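PDB 5OWU: importin subunit beta-1 from Saccharomyces cerevisiae, which serves as the importin beta receptor of nuclear protein import, associating with importin alpha, which recognises the classical nuclear localization signal in cargo. Local coordinates for residues P593-L598 / S623-S628; G632-L637 / N668-D673. All coordinates share one frame; numbering follows the deposited sequence.

Interaction 1: P593-L598 / S623-S628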
ATOM      1  N   PRO A 593      36.361  18.636  -9.230  1.00 47.96           N
ATOM      2  CA  PRO A 593      36.639  20.068  -9.440  1.00 52.31           C
ATOM      3  C   PRO A 593      35.576  20.993  -8.878  1.00 53.72           C
ATOM      4  O   PRO A 593      35.894  22.130  -8.511  1.00 59.31           O
ATOM      5  CB  PRO A 593      36.730  20.188 -10.970  1.00 54.35           C
ATOM      6  CG  PRO A 593      36.964  18.799 -11.462  1.00 65.38           C
ATOM      7  CD  PRO A 593      36.254  17.905 -10.503  1.00 56.39           C
ATOM      8  N   VAL A 594      34.320  20.544  -8.800  1.00 58.88           N
ATOM      9  CA  VAL A 594      33.218  21.394  -8.364  1.00 54.41           C
ATOM     10  C   VAL A 594      32.823  21.137  -6.913  1.00 46.02           C
ATOM     11  O   VAL A 594      31.938  21.833  -6.382  1.00 43.34           O
ATOM     12  CB  VAL A 594      32.002  21.218  -9.301  1.00 58.02           C
ATOM     13  CG1 VAL A 594      32.358  21.650 -10.721  1.00 52.01           C
ATOM     14  CG2 VAL A 594      31.513  19.776  -9.308  1.00 44.94           C
ATOM     15  N   ALA A 595      33.490  20.194  -6.241  1.00 42.83           N
ATOM     16  CA  ALA A 595      33.086  19.788  -4.898  1.00 41.83           C
ATOM     17  C   ALA A 595      32.923  20.990  -3.977  1.00 39.37           C
ATOM     18  O   ALA A 595      31.855  21.206  -3.389  1.00 40.15           O
ATOM     19  CB  ALA A 595      34.108  18.805  -4.327  1.00 42.97           C
ATOM     20  N   ASP A 596      33.978  21.798  -3.853  1.00 37.34           N
ATOM     21  CA  ASP A 596      33.914  22.982  -3.006  1.00 37.34           C
ATOM     22  C   ASP A 596      32.652  23.780  -3.292  1.00 47.44           C
ATOM     23  O   ASP A 596      31.814  24.000  -2.404  1.00 46.83           O
ATOM     24  CB  ASP A 596      35.160  23.846  -3.218  1.00 50.92           C
ATOM     25  CG  ASP A 596      36.367  23.343  -2.438  1.00 58.11           C
ATOM     26  OD1 ASP A 596      36.207  22.406  -1.626  1.00 58.36           O
ATOM     27  OD2 ASP A 596      37.473  23.895  -2.624  1.00 54.84           O
ATOM     28  N   MET A 597      32.479  24.181  -4.553  1.00 45.84           N
ATOM     29  CA  MET A 597      31.336  25.012  -4.897  1.00 43.90           C
ATOM     30  C   MET A 597      30.051  24.350  -4.427  1.00 46.51           C
ATOM     31  O   MET A 597      29.221  24.975  -3.750  1.00 38.87           O
ATOM     32  CB  MET A 597      31.316  25.268  -6.403  1.00 52.17           C
ATOM     33  CG  MET A 597      30.209  26.204  -6.855  1.00 66.74           C
ATOM     34  SD  MET A 597      29.293  25.559  -8.264  1.00 75.13           S
ATOM     35  CE  MET A 597      28.642  24.041  -7.596  1.00 59.82           C
ATOM     36  N   LEU A 598      29.904  23.056  -4.714  1.00 44.35           N
ATOM     37  CA  LEU A 598      28.665  22.377  -4.363  1.00 42.79           C
ATOM     38  C   LEU A 598      28.410  22.474  -2.869  1.00 40.50           C
ATOM     39  O   LEU A 598      27.319  22.870  -2.439  1.00 37.94           O
ATOM     40  CB  LEU A 598      28.709  20.917  -4.824  1.00 38.99           C
ATOM     41  CG  LEU A 598      28.508  20.707  -6.328  1.00 42.58           C
ATOM     42  CD1 LEU A 598      28.741  19.250  -6.706  1.00 44.53           C
ATOM     43  CD2 LEU A 598      27.119  21.151  -6.759  1.00 50.06           C
ATOM     44  N   SER A 623      25.286  13.322   0.768  1.00 30.95           N
ATOM     45  CA  SER A 623      25.671  11.919   0.839  1.00 30.51           C
ATOM     46  C   SER A 623      26.249  11.443  -0.484  1.00 33.13           C
ATOM     47  O   SER A 623      27.273  10.753  -0.503  1.00 28.99           O
ATOM     48  CB  SER A 623      24.471  11.067   1.239  1.00 32.42           C
ATOM     49  OG  SER A 623      23.992  11.451   2.513  1.00 40.19           O
ATOM     50  N   ALA A 624      25.609  11.799  -1.606  1.00 30.67           N
ATOM     51  CA  ALA A 624      26.155  11.409  -2.904  1.00 34.24           C
ATOM     52  C   ALA A 624      27.548  11.991  -3.110  1.00 24.98           C
ATOM     53  O   ALA A 624      28.460  11.297  -3.581  1.00 32.01           O
ATOM     54  CB  ALA A 624      25.220  11.858  -4.028  1.00 33.37           C
ATOM     55  N   LEU A 625      27.732  13.268  -2.774  1.00 29.33           N
ATOM     56  CA  LEU A 625      29.051  13.880  -2.912  1.00 32.85           C
ATOM     57  C   LEU A 625      30.091  13.169  -2.045  1.00 34.65           C
ATOM     58  O   LEU A 625      31.208  12.905  -2.500  1.00 34.17           O
ATOM     59  CB  LEU A 625      28.982  15.367  -2.563  1.00 34.81           C
ATOM     60  CG  LEU A 625      30.249  16.179  -2.838  1.00 45.12           C
ATOM     61  CD1 LEU A 625      30.626  16.099  -4.290  1.00 49.50           C
ATOM     62  CD2 LEU A 625      30.076  17.631  -2.432  1.00 48.00           C
ATOM     63  N   ALA A 626      29.747  12.847  -0.799  1.00 33.69           N
ATOM     64  CA  ALA A 626      30.664  12.093   0.058  1.00 31.27           C
ATOM     65  C   ALA A 626      31.027  10.752  -0.569  1.00 40.44           C
ATOM     66  O   ALA A 626      32.208  10.387  -0.649  1.00 49.03           O
ATOM     67  CB  ALA A 626      30.038  11.882   1.437  1.00 33.94           C
ATOM     68  N   ALA A 627      30.019  10.005  -1.024  1.00 36.91           N
ATOM     69  CA  ALA A 627      30.279   8.724  -1.671  1.00 37.66           C
ATOM     70  C   ALA A 627      31.230   8.886  -2.850  1.00 39.78           C
ATOM     71  O   ALA A 627      32.119   8.052  -3.057  1.00 42.18           O
ATOM     72  CB  ALA A 627      28.965   8.087  -2.128  1.00 38.95           C
ATOM     73  N   SER A 628      31.077   9.963  -3.619  1.00 34.08           N
ATOM     74  CA  SER A 628      31.900  10.137  -4.813  1.00 39.92           C
ATOM     75  C   SER A 628      33.315  10.611  -4.483  1.00 43.31           C
ATOM     76  O   SER A 628      34.274  10.199  -5.142  1.00 44.72           O
ATOM     77  CB  SER A 628      31.219  11.116  -5.767  1.00 50.31           C
ATOM     78  OG  SER A 628      30.047  10.523  -6.306  1.00 64.36           O
TER
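L625 reaches from helix 615-629 across to the first turn of helix 595-607 and lays its two methyl groups over A595 and L598. The leucine splits the work between its branches. CD1 faces the A595 methyl, with L625 CD1 and A595 CB 4.4 Å apart, while CD2 turns toward the backbone and sits 4.1 Å from A595 O. CD2 also meets the base of the L598 side chain, the gap from L625 CD2 to L598 CB being 4.3 Å. With CG anti to the backbone N of L625 (chi1 -172°), the fork stands out from its own helix and its branches can touch both residues one turn apart. L598 CD1 also lies 4.4 Å from L625 CD1.

No hydrogen bond joins the two segments, so the contact rests on van der Waals packing of the L625 methyls against side-chain carbons and one carbonyl oxygen. It is modest in area, about 113 Å² counting both sides, yet all three residues are buried. The nearest alpha carbons, A595 CA and L625 CA, are 7.4 Å apart, and L625 reaches into that gap. Beyond the pair, I584 of helix 563-586 packs on L598, and V591 packs on L625. The arrangement is that of the two antiparallel helices of a HEAT repeat, here repeat 14, with L625 of one helix set against A595 and L598 of the other.

Interaction 2: G632-L637 / N668-D673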
ATOM      1  N   GLY A 632      38.373  12.473  -0.035  1.00 52.77           N
ATOM      2  CA  GLY A 632      38.303  13.879  -0.386  1.00 40.55           C
ATOM      3  C   GLY A 632      37.185  14.632   0.298  1.00 45.05           C
ATOM      4  O   GLY A 632      37.176  15.868   0.247  1.00 43.38           O
ATOM      5  N   PHE A 633      36.244  13.929   0.932  1.00 41.81           N
ATOM      6  CA  PHE A 633      35.163  14.595   1.647  1.00 38.31           C
ATOM      7  C   PHE A 633      35.568  15.028   3.049  1.00 41.01           C
ATOM      8  O   PHE A 633      34.862  15.835   3.666  1.00 40.12           O
ATOM      9  CB  PHE A 633      33.945  13.673   1.732  1.00 40.28           C
ATOM     10  CG  PHE A 633      32.702  14.366   2.209  1.00 36.47           C
ATOM     11  CD1 PHE A 633      31.904  15.069   1.325  1.00 41.91           C
ATOM     12  CD2 PHE A 633      32.335  14.320   3.538  1.00 33.86           C
ATOM     13  CE1 PHE A 633      30.766  15.707   1.762  1.00 34.88           C
ATOM     14  CE2 PHE A 633      31.200  14.960   3.982  1.00 39.50           C
ATOM     15  CZ  PHE A 633      30.414  15.654   3.095  1.00 41.26           C
ATOM     16  N   GLU A 634      36.687  14.523   3.566  1.00 44.17           N
ATOM     17  CA  GLU A 634      37.019  14.770   4.965  1.00 49.55           C
ATOM     18  C   GLU A 634      37.100  16.259   5.279  1.00 44.37           C
ATOM     19  O   GLU A 634      36.726  16.673   6.380  1.00 49.72           O
ATOM     20  CB  GLU A 634      38.323  14.058   5.318  1.00 46.32           C
ATOM     21  CG  GLU A 634      38.129  12.568   5.501  1.00 55.10           C
ATOM     22  CD  GLU A 634      39.426  11.793   5.494  1.00 59.23           C
ATOM     23  OE1 GLU A 634      40.480  12.382   5.807  1.00 64.58           O
ATOM     24  OE2 GLU A 634      39.387  10.589   5.169  1.00 48.06           O
ATOM     25  N   LYS A 635      37.547  17.080   4.324  1.00 43.20           N
ATOM     26  CA  LYS A 635      37.705  18.510   4.580  1.00 39.62           C
ATOM     27  C   LYS A 635      36.400  19.188   4.982  1.00 49.95           C
ATOM     28  O   LYS A 635      36.438  20.232   5.642  1.00 49.69           O
ATOM     29  CB  LYS A 635      38.284  19.202   3.345  1.00 48.99           C
ATOM     30  CG  LYS A 635      37.421  19.087   2.084  1.00 65.83           C
ATOM     31  CD  LYS A 635      38.125  19.657   0.848  1.00 59.66           C
ATOM     32  CE  LYS A 635      38.338  21.166   0.942  1.00 57.06           C
ATOM     33  NZ  LYS A 635      39.034  21.705  -0.264  1.00 71.31           N
ATOM     34  N   TYR A 636      35.254  18.629   4.604  1.00 46.59           N
ATOM     35  CA  TYR A 636      33.968  19.219   4.950  1.00 45.85           C
ATOM     36  C   TYR A 636      33.395  18.673   6.247  1.00 38.52           C
ATOM     37  O   TYR A 636      32.365  19.173   6.712  1.00 44.81           O
ATOM     38  CB  TYR A 636      32.955  18.976   3.826  1.00 43.92           C
ATOM     39  CG  TYR A 636      33.486  19.287   2.443  1.00 44.92           C
ATOM     40  CD1 TYR A 636      33.648  20.600   2.019  1.00 43.75           C
ATOM     41  CD2 TYR A 636      33.821  18.268   1.562  1.00 45.56           C
ATOM     42  CE1 TYR A 636      34.130  20.891   0.748  1.00 41.27           C
ATOM     43  CE2 TYR A 636      34.305  18.549   0.289  1.00 49.03           C
ATOM     44  CZ  TYR A 636      34.457  19.864  -0.110  1.00 50.94           C
ATOM     45  OH  TYR A 636      34.938  20.156  -1.368  1.00 45.10           O
ATOM     46  N   LEU A 637      34.034  17.665   6.842  1.00 43.66           N
ATOM     47  CA  LEU A 637      33.419  16.959   7.959  1.00 49.76           C
ATOM     48  C   LEU A 637      33.247  17.864   9.168  1.00 49.48           C
ATOM     49  O   LEU A 637      32.228  17.790   9.860  1.00 51.58           O
ATOM     50  CB  LEU A 637      34.251  15.729   8.321  1.00 45.81           C
ATOM     51  CG  LEU A 637      34.052  14.487   7.449  1.00 40.75           C
ATOM     52  CD1 LEU A 637      35.016  13.392   7.878  1.00 46.02           C
ATOM     53  CD2 LEU A 637      32.621  13.988   7.532  1.00 36.40           C
ATOM     54  N   ASN A 668      31.294   3.240   3.568  1.00 41.33           N
ATOM     55  CA  ASN A 668      31.823   2.599   2.369  1.00 46.71           C
ATOM     56  C   ASN A 668      32.877   3.454   1.671  1.00 56.13           C
ATOM     57  O   ASN A 668      33.885   2.922   1.192  1.00 69.83           O
ATOM     58  CB  ASN A 668      30.681   2.287   1.397  1.00 49.15           C
ATOM     59  CG  ASN A 668      29.617   1.379   2.009  1.00 59.17           C
ATOM     60  OD1 ASN A 668      29.923   0.304   2.529  1.00 54.77           O
ATOM     61  ND2 ASN A 668      28.361   1.816   1.954  1.00 56.55           N
ATOM     62  N   SER A 669      32.678   4.772   1.617  1.00 37.93           N
ATOM     63  CA  SER A 669      33.551   5.645   0.838  1.00 45.96           C
ATOM     64  C   SER A 669      34.832   6.044   1.569  1.00 46.12           C
ATOM     65  O   SER A 669      35.808   6.421   0.911  1.00 39.99           O
ATOM     66  CB  SER A 669      32.792   6.915   0.435  1.00 36.79           C
ATOM     67  OG  SER A 669      32.533   7.730   1.567  1.00 37.76           O
ATOM     68  N   LEU A 670      34.859   5.997   2.900  1.00 45.44           N
ATOM     69  CA  LEU A 670      36.050   6.411   3.635  1.00 43.46           C
ATOM     70  C   LEU A 670      37.049   5.281   3.845  1.00 47.29           C
ATOM     71  O   LEU A 670      38.194   5.552   4.232  1.00 54.65           O
ATOM     72  CB  LEU A 670      35.663   7.004   4.994  1.00 47.96           C
ATOM     73  CG  LEU A 670      34.951   8.359   4.976  1.00 43.09           C
ATOM     74  CD1 LEU A 670      34.698   8.820   6.382  1.00 40.33           C
ATOM     75  CD2 LEU A 670      35.745   9.419   4.230  1.00 50.48           C
ATOM     76  N   GLU A 671      36.656   4.035   3.591  1.00 37.44           N
ATOM     77  CA  GLU A 671      37.540   2.872   3.746  1.00 58.22           C
ATOM     78  C   GLU A 671      38.198   2.958   5.126  1.00 57.78           C
ATOM     79  O   GLU A 671      37.491   3.169   6.122  1.00 51.60           O
ATOM     80  CB  GLU A 671      38.503   2.815   2.563  1.00 66.28           C
ATOM     81  CG  GLU A 671      37.820   2.823   1.206  1.00 76.71           C
ATOM     82  CD  GLU A 671      38.745   2.403   0.079  1.00 86.00           C
ATOM     83  OE1 GLU A 671      39.453   1.383   0.229  1.00 92.41           O
ATOM     84  OE2 GLU A 671      38.765   3.095  -0.960  1.00 87.61           O
ATOM     85  N   GLU A 672      39.524   2.828   5.227  1.00 69.30           N
ATOM     86  CA  GLU A 672      40.194   2.767   6.526  1.00 73.17           C
ATOM     87  C   GLU A 672      39.822   3.955   7.405  1.00 61.89           C
ATOM     88  O   GLU A 672      39.591   3.807   8.617  1.00 60.42           O
ATOM     89  CB  GLU A 672      41.715   2.718   6.331  1.00 72.49           C
ATOM     90  CG  GLU A 672      42.202   1.742   5.258  1.00 81.80           C
ATOM     91  CD  GLU A 672      42.312   2.369   3.868  1.00 86.78           C
ATOM     92  OE1 GLU A 672      42.092   3.594   3.736  1.00 81.71           O
ATOM     93  OE2 GLU A 672      42.612   1.630   2.905  1.00 89.26           O
ATOM     94  N   ASP A 673      39.731   5.141   6.802  1.00 46.35           N
ATOM     95  CA  ASP A 673      39.466   6.352   7.558  1.00 45.83           C
ATOM     96  C   ASP A 673      38.118   6.343   8.273  1.00 33.87           C
ATOM     97  O   ASP A 673      37.901   7.209   9.122  1.00 42.23           O
ATOM     98  CB  ASP A 673      39.553   7.571   6.638  1.00 55.97           C
ATOM     99  CG  ASP A 673      40.986   7.899   6.225  1.00 59.90           C
ATOM    100  OD1 ASP A 673      41.873   7.033   6.392  1.00 52.58           O
ATOM    101  OD2 ASP A 673      41.222   9.019   5.724  1.00 42.48           O
TER
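E634 and D673 bring their carboxylates together, with E634 OE2 and D673 OD2 only 2.5 Å apart. The two side chains meet at about a right angle, and their carboxylate planes are turned 41° against each other. E634 OE1 stays farther off, 3.4 Å from D673 OD2. Two full negative charges this close would repel, so the ionisation of one acid may be shifted. The same glutamate also passes over L670: its OE2 lies 3.9 Å and its CG 4.1 Å from L670 CD2, so that the aliphatic part of E634 shares in the contact.

An extended chain beyond CG (chi2 165°) carries the E634 carboxylate across to the other segment. Around the acid pair, R676 is a distant counter-charge, making long, weak ion pairs with E634 OE1 and D673 OD2. Replacing E634 by an alanine, which lacks the carboxylate and the CG methylene, would probably leave D673 without its acid partner and open a gap beside L670 CD2. E671, with positive phi, turns the chain after helix 655-669, and a weak bond from D673 N to L670 O spans the bend. The contact thus joins the turn leading into helix 637-649 to the turn between helices 655-669 and 675-689, where Y677 packs against both L637 and L670.

In the fold
Following the chain from the N terminus, interaction 1 closes the hairpin of helices 595-607 and 615-629, spanning the 24 residues between its segments. Interaction 2 opens four residues later and closes the next helical pair by joining the turn before helix 637-649 to the turn after helix 655-669, so the two neither nest nor cross but follow in series through HEAT repeats 14 and 15. The centres of interactions 1 and 2 lie about 11 Å apart, and the segments touch directly. The turn at 632-637 bridges them: K635 NZ forms a salt bridge with D596 OD1, Y636 OH probably hydrogen-bonds the same oxygen, and F633 packs on A626. Successive repeats are stitched together along the superhelix.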